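Local coordinates for protein 2-nitropropane dioxygenase (Streptomyces ansochromogenes, PDB 3BW2) that binds flavin mononucleotide in a TIM barrel and probably uses molecular oxygen to denitrify alkyl nitronates such as propionate 3-nitronate, at residues G247-H252 and Q315-W320; P155-A160 and Q180-D185; L40-K45 and F65-F70. All blocks are in the same frame, centred on the assembly; numbering follows the deposited sequence.

Contact 1. Residues G247-H252 and Q315-W320. With FMN (flavin mononucleotide), chain B.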
loop_
_atom_site.group_PDB
_atom_site.type_symbol
_atom_site.label_atom_id
_atom_site.label_comp_id
_atom_site.label_asym_id
_atom_site.label_seq_id
_atom_site.Cartn_x
_atom_site.Cartn_y
_atom_site.Cartn_z
ATOM N N GLY A 247 14.750 -17.179 14.509
ATOM C CA GLY A 247 14.700 -17.343 15.947
ATOM C C GLY A 247 13.455 -16.748 16.571
ATOM O O GLY A 247 13.390 -16.590 17.787
ATOM N N ALA A 248 12.469 -16.409 15.746
ATOM C CA ALA A 248 11.226 -15.835 16.250
ATOM C C ALA A 248 10.524 -16.859 17.133
ATOM O O ALA A 248 10.527 -18.047 16.829
ATOM C CB ALA A 248 10.318 -15.438 15.091
ATOM N N PRO A 249 9.917 -16.408 18.242
ATOM C CA PRO A 249 9.212 -17.298 19.164
ATOM C C PRO A 249 8.136 -18.108 18.451
ATOM O O PRO A 249 7.530 -17.634 17.486
ATOM C CB PRO A 249 8.619 -16.333 20.186
ATOM C CG PRO A 249 9.624 -15.220 20.212
ATOM C CD PRO A 249 9.908 -15.022 18.744
ATOM N N GLY A 250 7.902 -19.326 18.936
ATOM C CA GLY A 250 6.899 -20.187 18.334
ATOM C C GLY A 250 5.525 -19.547 18.236
ATOM O O GLY A 250 4.859 -19.684 17.208
ATOM N N PRO A 251 5.059 -18.855 19.288
ATOM C CA PRO A 251 3.736 -18.221 19.230
ATOM C C PRO A 251 3.677 -17.147 18.141
ATOM O O PRO A 251 2.608 -16.851 17.594
ATOM C CB PRO A 251 3.571 -17.629 20.633
ATOM C CG PRO A 251 4.393 -18.546 21.486
ATOM C CD PRO A 251 5.624 -18.761 20.645
ATOM N N HIS A 252 4.835 -16.566 17.835
ATOM C CA HIS A 252 4.922 -15.532 16.815
ATOM C C HIS A 252 4.842 -16.179 15.431
ATOM O O HIS A 252 4.106 -15.717 14.559
ATOM C CB HIS A 252 6.231 -14.746 16.986
ATOM C CG HIS A 252 6.315 -13.513 16.139
ATOM N ND1 HIS A 252 7.241 -12.517 16.370
ATOM C CD2 HIS A 252 5.608 -13.123 15.051
ATOM C CE1 HIS A 252 7.101 -11.569 15.460
ATOM N NE2 HIS A 252 6.119 -11.913 14.647
ATOM N N GLN A 315 -1.028 -12.811 22.671
ATOM C CA GLN A 315 -1.844 -11.606 22.813
ATOM C C GLN A 315 -1.109 -10.449 23.489
ATOM O O GLN A 315 -1.581 -9.310 23.462
ATOM C CB GLN A 315 -3.120 -11.909 23.603
ATOM C CG GLN A 315 -4.044 -12.944 22.979
ATOM C CD GLN A 315 -4.572 -12.533 21.615
ATOM O OE1 GLN A 315 -4.738 -11.349 21.327
ATOM N NE2 GLN A 315 -4.854 -13.518 20.775
ATOM N N GLY A 316 0.042 -10.733 24.093
ATOM C CA GLY A 316 0.797 -9.685 24.760
ATOM C C GLY A 316 2.147 -9.457 24.111
ATOM O O GLY A 316 3.014 -8.773 24.657
ATOM N N MET A 317 2.326 -10.027 22.926
ATOM C CA MET A 317 3.581 -9.900 22.203
ATOM C C MET A 317 3.493 -8.944 21.019
ATOM O O MET A 317 2.405 -8.677 20.498
ATOM C CB MET A 317 4.025 -11.275 21.702
ATOM C CG MET A 317 4.351 -12.265 22.807
ATOM S SD MET A 317 4.601 -13.919 22.158
ATOM C CE MET A 317 6.053 -13.666 21.162
ATOM N N ALA A 318 4.651 -8.432 20.605
ATOM C CA ALA A 318 4.732 -7.542 19.453
ATOM C C ALA A 318 4.875 -8.449 18.234
ATOM O O ALA A 318 5.982 -8.765 17.805
ATOM C CB ALA A 318 5.948 -6.620 19.576
ATOM N N LEU A 319 3.741 -8.866 17.681
ATOM C CA LEU A 319 3.712 -9.765 16.532
ATOM C C LEU A 319 4.010 -9.087 15.185
ATOM O O LEU A 319 3.165 -9.067 14.288
ATOM C CB LEU A 319 2.343 -10.455 16.486
ATOM C CG LEU A 319 1.940 -11.183 17.780
ATOM C CD1 LEU A 319 0.542 -11.776 17.639
ATOM C CD2 LEU A 319 2.958 -12.284 18.088
ATOM N N TRP A 320 5.213 -8.542 15.043
ATOM C CA TRP A 320 5.607 -7.867 13.806
ATOM C C TRP A 320 5.316 -8.752 12.590
ATOM O O TRP A 320 5.700 -9.924 12.556
ATOM C CB TRP A 320 7.105 -7.545 13.825
ATOM C CG TRP A 320 7.596 -6.766 15.011
ATOM C CD1 TRP A 320 8.789 -6.944 15.658
ATOM C CD2 TRP A 320 6.950 -5.662 15.664
ATOM N NE1 TRP A 320 8.926 -6.024 16.666
ATOM C CE2 TRP A 320 7.813 -5.224 16.694
ATOM C CE3 TRP A 320 5.727 -5.003 15.481
ATOM C CZ2 TRP A 320 7.493 -4.155 17.538
ATOM C CZ3 TRP A 320 5.408 -3.939 16.323
ATOM C CH2 TRP A 320 6.288 -3.528 17.339
HETATM N N1 FMN B . 14.254 -3.472 9.639
HETATM C C2 FMN B . 15.481 -2.958 10.091
HETATM O O2 FMN B . 16.104 -2.156 9.400
HETATM N N3 FMN B . 16.007 -3.353 11.311
HETATM C C4 FMN B . 15.372 -4.265 12.138
HETATM O O4 FMN B . 15.888 -4.594 13.223
HETATM C C4A FMN B . 14.136 -4.810 11.695
HETATM N N5 FMN B . 13.456 -5.752 12.463
HETATM C C5A FMN B . 12.256 -6.323 12.033
HETATM C C6 FMN B . 11.614 -7.296 12.842
HETATM C C7 FMN B . 10.381 -7.927 12.452
HETATM C C7M FMN B . 10.262 -9.394 12.930
HETATM C C8 FMN B . 9.869 -7.528 11.162
HETATM C C8M FMN B . 9.065 -8.464 10.260
HETATM C C9 FMN B . 10.491 -6.529 10.346
HETATM C C9A FMN B . 11.695 -5.924 10.778
HETATM N N10 FMN B . 12.365 -4.947 9.995
HETATM C C10 FMN B . 13.588 -4.395 10.435
HETATM C "C1'" FMN B . 11.704 -4.361 8.745
HETATM C "C2'" FMN B . 12.319 -5.075 7.515
HETATM O "O2'" FMN B . 13.548 -4.445 7.190
HETATM C "C3'" FMN B . 11.411 -4.973 6.241
HETATM O "O3'" FMN B . 11.215 -3.580 5.999
HETATM C "C4'" FMN B . 10.034 -5.642 6.383
HETATM O "O4'" FMN B . 10.234 -6.933 6.958
HETATM C "C5'" FMN B . 9.343 -5.782 4.994
HETATM O "O5'" FMN B . 8.037 -6.417 5.095
HETATM P P FMN B . 7.704 -8.018 5.059
HETATM O O1P FMN B . 8.849 -8.161 4.115
HETATM O O2P FMN B . 6.345 -7.482 4.647
HETATM O O3P FMN B . 8.049 -7.981 6.536
#
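H252 and W320 meet at the dimethylbenzene end of the flavin, where the start of helix 250-255 joins the loop before helix 333-350 of this TIM-barrel flavoenzyme. The H252 ring gives NE2-H to the backbone O of W320, 2.9 Å away and lying in the plane of the imidazole, with an N-H...O angle of 159°. Over one face of that ring sits L319 CA, 4.0 Å from the ring centroid in a CH-pi contact. CG of H252 stands anti to its backbone N (chi1 -170°), which sets CG on the side of L319, 4.1 Å from its CD2. An alanine here would probably leave the W320 carbonyl without this donor and the L319 backbone without the ring beneath it. Further out, M317 bends at chi3 (65°), bringing CE to 3.8 Å from P249 CB, with SD near P251 CB. P249 is the N-cap residue of helix 250-255, and M317 rests in turn on A308 and A309 of helix 296-311. Consecutive inverse gamma turns centred on A318 and L319 shape the loop that delivers W320 to the cofactor, where its CB lies 3.6 Å from FMN C7.

Contact 2. Residues P155-A160 and Q180-D185; sequences PEEARA and QGTHRD
E157 lies flat along the imidazole of H183, its carboxylate and the ring stacked with their planes just 4° apart. The two side chains run past each other in opposite directions. E157 CB therefore sits over the far rim of the ring, 3.4 Å from H183 CE1 and 3.7 Å from the ring centroid in a CH-pi contact, while E157 CD has reached the H183 CG and CD2 side. The glutamate is extended beyond CG (chi2 -179°), which carries CD away from the helix and toward the loop backbone. There OE2 accepts the backbone N-H of H183 at 3.0 Å, nearly straight at 170°, with the donor well above the carboxylate plane. Water 1 also donates to E157 OE2, at 2.7 Å, so this one oxygen holds the H183 N-H directly and reaches R184 N only weakly, through the water. E157 OE1 is taken by the backbone N of T153, just ahead of the helix, which fixes the rotation of the carboxylate. The H183 ring is secured as well, where NE2 bonds to T151 O. A160 CB approaches the edge of the ring 4.4 Å from CE1. T182 comes close to E157 OE2 through CA and CB, and its OG1 turns instead to R273. This is packing of a barrel helix against a loop of the TIM barrel: helix 155-163, which follows strand 147-152, bonds to the loop after strand 178-179, where G181 N bonds to OE1 of Q172, a residue that binds FMN.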
loop_
_atom_site.group_PDB
_atom_site.type_symbol
_atom_site.label_atom_id
_atom_site.label_comp_id
_atom_site.label_asym_id
_atom_site.label_seq_id
_atom_site.Cartn_x
_atom_site.Cartn_y
_atom_site.Cartn_z
ATOM N N PRO A 155 9.628 9.715 -1.286
ATOM C CA PRO A 155 10.678 10.110 -2.226
ATOM C C PRO A 155 11.595 11.170 -1.606
ATOM O O PRO A 155 12.775 11.257 -1.946
ATOM C CB PRO A 155 9.891 10.607 -3.448
ATOM C CG PRO A 155 8.548 10.979 -2.890
ATOM C CD PRO A 155 8.287 9.921 -1.861
ATOM N N GLU A 156 11.059 11.960 -0.680
ATOM C CA GLU A 156 11.863 12.985 -0.014
ATOM C C GLU A 156 12.958 12.310 0.803
ATOM O O GLU A 156 14.122 12.692 0.727
ATOM C CB GLU A 156 11.004 13.849 0.916
ATOM C CG GLU A 156 10.074 14.831 0.218
ATOM C CD GLU A 156 8.972 14.144 -0.570
ATOM O OE1 GLU A 156 8.385 13.164 -0.056
ATOM O OE2 GLU A 156 8.685 14.594 -1.701
ATOM N N GLU A 157 12.582 11.306 1.592
ATOM C CA GLU A 157 13.558 10.588 2.402
ATOM C C GLU A 157 14.581 9.881 1.515
ATOM O O GLU A 157 15.763 9.815 1.856
ATOM C CB GLU A 157 12.858 9.577 3.318
ATOM C CG GLU A 157 12.018 10.234 4.408
ATOM C CD GLU A 157 11.345 9.233 5.332
ATOM O OE1 GLU A 157 11.250 8.047 4.963
ATOM O OE2 GLU A 157 10.896 9.638 6.424
ATOM N N ALA A 158 14.136 9.362 0.375
ATOM C CA ALA A 158 15.045 8.676 -0.539
ATOM C C ALA A 158 16.086 9.655 -1.084
ATOM O O ALA A 158 17.257 9.302 -1.229
ATOM C CB ALA A 158 14.270 8.041 -1.685
ATOM N N ARG A 159 15.661 10.880 -1.388
ATOM C CA ARG A 159 16.587 11.890 -1.892
ATOM C C ARG A 159 17.639 12.193 -0.819
ATOM O O ARG A 159 18.803 12.442 -1.133
ATOM C CB ARG A 159 15.838 13.173 -2.263
ATOM C CG ARG A 159 15.018 13.068 -3.542
ATOM C CD ARG A 159 14.332 14.391 -3.858
ATOM N NE ARG A 159 13.671 14.386 -5.162
ATOM C CZ ARG A 159 14.309 14.304 -6.328
ATOM N NH1 ARG A 159 15.632 14.219 -6.359
ATOM N NH2 ARG A 159 13.625 14.314 -7.467
ATOM N N ALA A 160 17.214 12.164 0.443
ATOM C CA ALA A 160 18.107 12.412 1.573
ATOM C C ALA A 160 19.133 11.287 1.670
ATOM O O ALA A 160 20.300 11.519 1.981
ATOM C CB ALA A 160 17.305 12.499 2.868
ATOM N N GLN A 180 8.312 1.081 10.649
ATOM C CA GLN A 180 8.372 1.886 9.442
ATOM C C GLN A 180 9.684 2.639 9.616
ATOM O O GLN A 180 9.953 3.165 10.701
ATOM C CB GLN A 180 7.209 2.876 9.400
ATOM C CG GLN A 180 5.913 2.285 8.880
ATOM C CD GLN A 180 6.014 1.919 7.415
ATOM O OE1 GLN A 180 6.021 0.741 7.053
ATOM N NE2 GLN A 180 6.108 2.935 6.558
ATOM N N GLY A 181 10.497 2.682 8.563
ATOM C CA GLY A 181 11.779 3.361 8.638
ATOM C C GLY A 181 11.756 4.858 8.369
ATOM O O GLY A 181 12.658 5.385 7.714
ATOM N N THR A 182 10.727 5.546 8.859
ATOM C CA THR A 182 10.631 6.995 8.677
ATOM C C THR A 182 11.826 7.635 9.395
ATOM O O THR A 182 12.244 7.169 10.453
ATOM C CB THR A 182 9.321 7.547 9.276
ATOM O OG1 THR A 182 9.156 7.032 10.597
ATOM C CG2 THR A 182 8.125 7.141 8.436
ATOM N N HIS A 183 12.374 8.700 8.820
ATOM C CA HIS A 183 13.538 9.360 9.404
ATOM C C HIS A 183 13.189 10.163 10.651
ATOM O O HIS A 183 14.049 10.439 11.490
ATOM C CB HIS A 183 14.210 10.248 8.351
ATOM C CG HIS A 183 14.700 9.488 7.155
ATOM N ND1 HIS A 183 15.327 10.096 6.089
ATOM C CD2 HIS A 183 14.654 8.167 6.860
ATOM C CE1 HIS A 183 15.644 9.183 5.188
ATOM N NE2 HIS A 183 15.248 8.005 5.631
ATOM N N ARG A 184 11.919 10.528 10.760
ATOM C CA ARG A 184 11.395 11.271 11.899
ATOM C C ARG A 184 9.949 10.828 12.095
ATOM O O ARG A 184 9.203 10.704 11.125
ATOM C CB ARG A 184 11.443 12.776 11.630
ATOM C CG ARG A 184 12.776 13.428 11.957
ATOM C CD ARG A 184 12.788 14.896 11.542
ATOM N NE ARG A 184 11.609 15.617 12.021
ATOM C CZ ARG A 184 11.337 15.856 13.301
ATOM N NH1 ARG A 184 12.163 15.434 14.252
ATOM N NH2 ARG A 184 10.233 16.518 13.632
ATOM N N ASP A 185 9.555 10.577 13.341
ATOM C CA ASP A 185 8.191 10.139 13.617
ATOM C C ASP A 185 7.318 11.245 14.186
ATOM O O ASP A 185 7.700 11.923 15.135
ATOM C CB ASP A 185 8.189 8.954 14.591
ATOM C CG ASP A 185 6.779 8.507 14.967
ATOM O OD1 ASP A 185 5.927 8.399 14.060
ATOM O OD2 ASP A 185 6.521 8.256 16.165
HETATM O O HOH W 1 10.876 11.688 8.119
#

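Contact 3. Residues L40-K45 and F65-F70; sequences LAAGYK and FGVNVF. With FMN (flavin mononucleotide), chain B.
Strands 38-41 and 65-70 are neighbouring parallel strands of the TIM barrel, joined by a beta-alpha-beta crossover through helix 47-60, and their C-terminal ends carry part of the flavin site. L40 N bonds to G66 O, and L40 O takes N68 N at 3.0 Å; A42 N then reaches N68 O at 2.9 Å, just past the end of strand 38-41, where the chain enters a type II turn from A42 to K45. In that turn G43 CA lies over one face of the F70 ring, 3.6 Å from its centroid. The fit is close, G43 CA lying 3.4 Å from F70 CE2. The F70 ring points its edge at the face of Y44, with CE2 3.6 Å from Y44 CZ and the planes at 78°. Another part of the F70 edge meets the flavin, CZ standing 3.3 Å from FMN O4. N68 OD1 accepts FMN N3-H at 2.9 Å. Water 2 accepts G43 N and lies within hydrogen-bonding distance of N68 OD1 and FMN O4. N68 ND2 bonds to S127 OG of strand 125-129, which flanks strand 65-70 across from strand 38-41, while L40 and A42 pack on L57 and M50 of helix 47-60.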
loop_
_atom_site.group_PDB
_atom_site.type_symbol
_atom_site.label_atom_id
_atom_site.label_comp_id
_atom_site.label_asym_id
_atom_site.label_seq_id
_atom_site.Cartn_x
_atom_site.Cartn_y
_atom_site.Cartn_z
ATOM N N LEU A 40 22.171 -9.586 9.547
ATOM C CA LEU A 40 22.215 -9.684 10.998
ATOM C C LEU A 40 21.584 -8.385 11.489
ATOM O O LEU A 40 21.688 -7.348 10.826
ATOM C CB LEU A 40 23.658 -9.773 11.508
ATOM C CG LEU A 40 24.426 -11.078 11.294
ATOM C CD1 LEU A 40 25.851 -10.917 11.823
ATOM C CD2 LEU A 40 23.714 -12.217 12.015
ATOM N N ALA A 41 20.926 -8.441 12.639
ATOM C CA ALA A 41 20.288 -7.261 13.206
ATOM C C ALA A 41 21.057 -6.838 14.447
ATOM O O ALA A 41 21.151 -7.603 15.402
ATOM C CB ALA A 41 18.840 -7.576 13.572
ATOM N N ALA A 42 21.609 -5.628 14.436
ATOM C CA ALA A 42 22.356 -5.140 15.594
ATOM C C ALA A 42 21.441 -4.331 16.521
ATOM O O ALA A 42 21.844 -3.915 17.611
ATOM C CB ALA A 42 23.544 -4.289 15.130
ATOM N N GLY A 43 20.205 -4.114 16.075
ATOM C CA GLY A 43 19.249 -3.361 16.866
ATOM C C GLY A 43 19.010 -3.956 18.242
ATOM O O GLY A 43 18.733 -5.146 18.379
ATOM N N TYR A 44 19.130 -3.109 19.260
ATOM C CA TYR A 44 18.938 -3.490 20.657
ATOM C C TYR A 44 20.052 -4.346 21.264
ATOM O O TYR A 44 19.981 -4.698 22.440
ATOM C CB TYR A 44 17.579 -4.184 20.841
ATOM C CG TYR A 44 16.416 -3.367 20.310
ATOM C CD1 TYR A 44 16.264 -2.025 20.665
ATOM C CD2 TYR A 44 15.486 -3.925 19.438
ATOM C CE1 TYR A 44 15.219 -1.260 20.163
ATOM C CE2 TYR A 44 14.426 -3.164 18.925
ATOM C CZ TYR A 44 14.302 -1.833 19.293
ATOM O OH TYR A 44 13.268 -1.069 18.790
ATOM N N LYS A 45 21.071 -4.690 20.479
ATOM C CA LYS A 45 22.187 -5.477 21.016
ATOM C C LYS A 45 23.321 -4.531 21.383
ATOM O O LYS A 45 23.300 -3.363 21.004
ATOM C CB LYS A 45 22.721 -6.477 19.984
ATOM C CG LYS A 45 21.705 -7.468 19.437
ATOM C CD LYS A 45 22.409 -8.711 18.907
ATOM C CE LYS A 45 21.702 -9.307 17.695
ATOM N NZ LYS A 45 20.236 -9.508 17.871
ATOM N N PHE A 65 27.207 -10.719 3.401
ATOM C CA PHE A 65 26.067 -10.583 4.300
ATOM C C PHE A 65 26.006 -9.140 4.784
ATOM O O PHE A 65 26.946 -8.364 4.581
ATOM C CB PHE A 65 26.218 -11.528 5.493
ATOM C CG PHE A 65 27.406 -11.221 6.369
ATOM C CD1 PHE A 65 27.342 -10.213 7.329
ATOM C CD2 PHE A 65 28.596 -11.928 6.220
ATOM C CE1 PHE A 65 28.445 -9.913 8.130
ATOM C CE2 PHE A 65 29.704 -11.636 7.014
ATOM C CZ PHE A 65 29.628 -10.625 7.971
ATOM N N GLY A 66 24.900 -8.781 5.426
ATOM C CA GLY A 66 24.761 -7.429 5.920
ATOM C C GLY A 66 24.508 -7.358 7.411
ATOM O O GLY A 66 24.151 -8.353 8.051
ATOM N N VAL A 67 24.721 -6.171 7.963
ATOM C CA VAL A 67 24.496 -5.901 9.375
ATOM C C VAL A 67 23.700 -4.596 9.402
ATOM O O VAL A 67 24.077 -3.618 8.759
ATOM C CB VAL A 67 25.833 -5.718 10.154
ATOM C CG1 VAL A 67 25.542 -5.379 11.613
ATOM C CG2 VAL A 67 26.668 -6.992 10.070
ATOM N N ASN A 68 22.596 -4.586 10.137
ATOM C CA ASN A 68 21.746 -3.404 10.213
ATOM C C ASN A 68 21.878 -2.715 11.564
ATOM O O ASN A 68 21.928 -3.373 12.600
ATOM C CB ASN A 68 20.289 -3.823 9.945
ATOM C CG ASN A 68 19.289 -2.712 10.211
ATOM O OD1 ASN A 68 18.763 -2.590 11.318
ATOM N ND2 ASN A 68 19.022 -1.898 9.197
ATOM N N VAL A 69 21.956 -1.389 11.554
ATOM C CA VAL A 69 22.073 -0.646 12.806
ATOM C C VAL A 69 21.019 0.461 12.897
ATOM O O VAL A 69 20.597 1.017 11.880
ATOM C CB VAL A 69 23.484 -0.022 12.976
ATOM C CG1 VAL A 69 24.552 -1.094 12.812
ATOM C CG2 VAL A 69 23.688 1.084 11.986
ATOM N N PHE A 70 20.583 0.757 14.119
ATOM C CA PHE A 70 19.583 1.796 14.339
ATOM C C PHE A 70 20.254 3.143 14.570
ATOM O O PHE A 70 21.280 3.226 15.254
ATOM C CB PHE A 70 18.715 1.479 15.560
ATOM C CG PHE A 70 17.895 0.226 15.430
ATOM C CD1 PHE A 70 17.651 -0.349 14.186
ATOM C CD2 PHE A 70 17.309 -0.347 16.559
ATOM C CE1 PHE A 70 16.833 -1.473 14.067
ATOM C CE2 PHE A 70 16.490 -1.471 16.450
ATOM C CZ PHE A 70 16.251 -2.034 15.201
HETATM N N1 FMN B . 14.254 -3.472 9.639
HETATM C C2 FMN B . 15.481 -2.958 10.091
HETATM O O2 FMN B . 16.104 -2.156 9.400
HETATM N N3 FMN B . 16.007 -3.353 11.311
HETATM C C4 FMN B . 15.372 -4.265 12.138
HETATM O O4 FMN B . 15.888 -4.594 13.223
HETATM C C4A FMN B . 14.136 -4.810 11.695
HETATM N N5 FMN B . 13.456 -5.752 12.463
HETATM C C5A FMN B . 12.256 -6.323 12.033
HETATM C C6 FMN B . 11.614 -7.296 12.842
HETATM C C7 FMN B . 10.381 -7.927 12.452
HETATM C C7M FMN B . 10.262 -9.394 12.930
HETATM C C8 FMN B . 9.869 -7.528 11.162
HETATM C C8M FMN B . 9.065 -8.464 10.260
HETATM C C9 FMN B . 10.491 -6.529 10.346
HETATM C C9A FMN B . 11.695 -5.924 10.778
HETATM N N10 FMN B . 12.365 -4.947 9.995
HETATM C C10 FMN B . 13.588 -4.395 10.435
HETATM C "C1'" FMN B . 11.704 -4.361 8.745
HETATM C "C2'" FMN B . 12.319 -5.075 7.515
HETATM O "O2'" FMN B . 13.548 -4.445 7.190
HETATM C "C3'" FMN B . 11.411 -4.973 6.241
HETATM O "O3'" FMN B . 11.215 -3.580 5.999
HETATM C "C4'" FMN B . 10.034 -5.642 6.383
HETATM O "O4'" FMN B . 10.234 -6.933 6.958
HETATM C "C5'" FMN B . 9.343 -5.782 4.994
HETATM O "O5'" FMN B . 8.037 -6.417 5.095
HETATM P P FMN B . 7.704 -8.018 5.059
HETATM O O1P FMN B . 8.849 -8.161 4.115
HETATM O O2P FMN B . 6.345 -7.482 4.647
HETATM O O3P FMN B . 8.049 -7.981 6.536
HETATM O O HOH W 2 18.739 -4.428 13.509
#

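Contact 3 comes first along the chain, contact 2 next and contact 1 last. Contact 3 lies within the parallel barrel sheet; contact 2 joins an outer barrel helix to a loop, and contact 1 joins helix 250-255 to the loop before helix 333-350. The centres of contacts 1 and 2 are about 27 Å apart, on opposite sides of the chain's centre, and each is about 19 Å from the centre of contact 3. Contacts 1 and 3 both reach the FMN, at its dimethylbenzene and pyrimidine ends, whereas contact 2 does not touch it, its G181 lying about 7 Å away; contacts 1 and 3 thus bring separate parts of the chain to one cofactor.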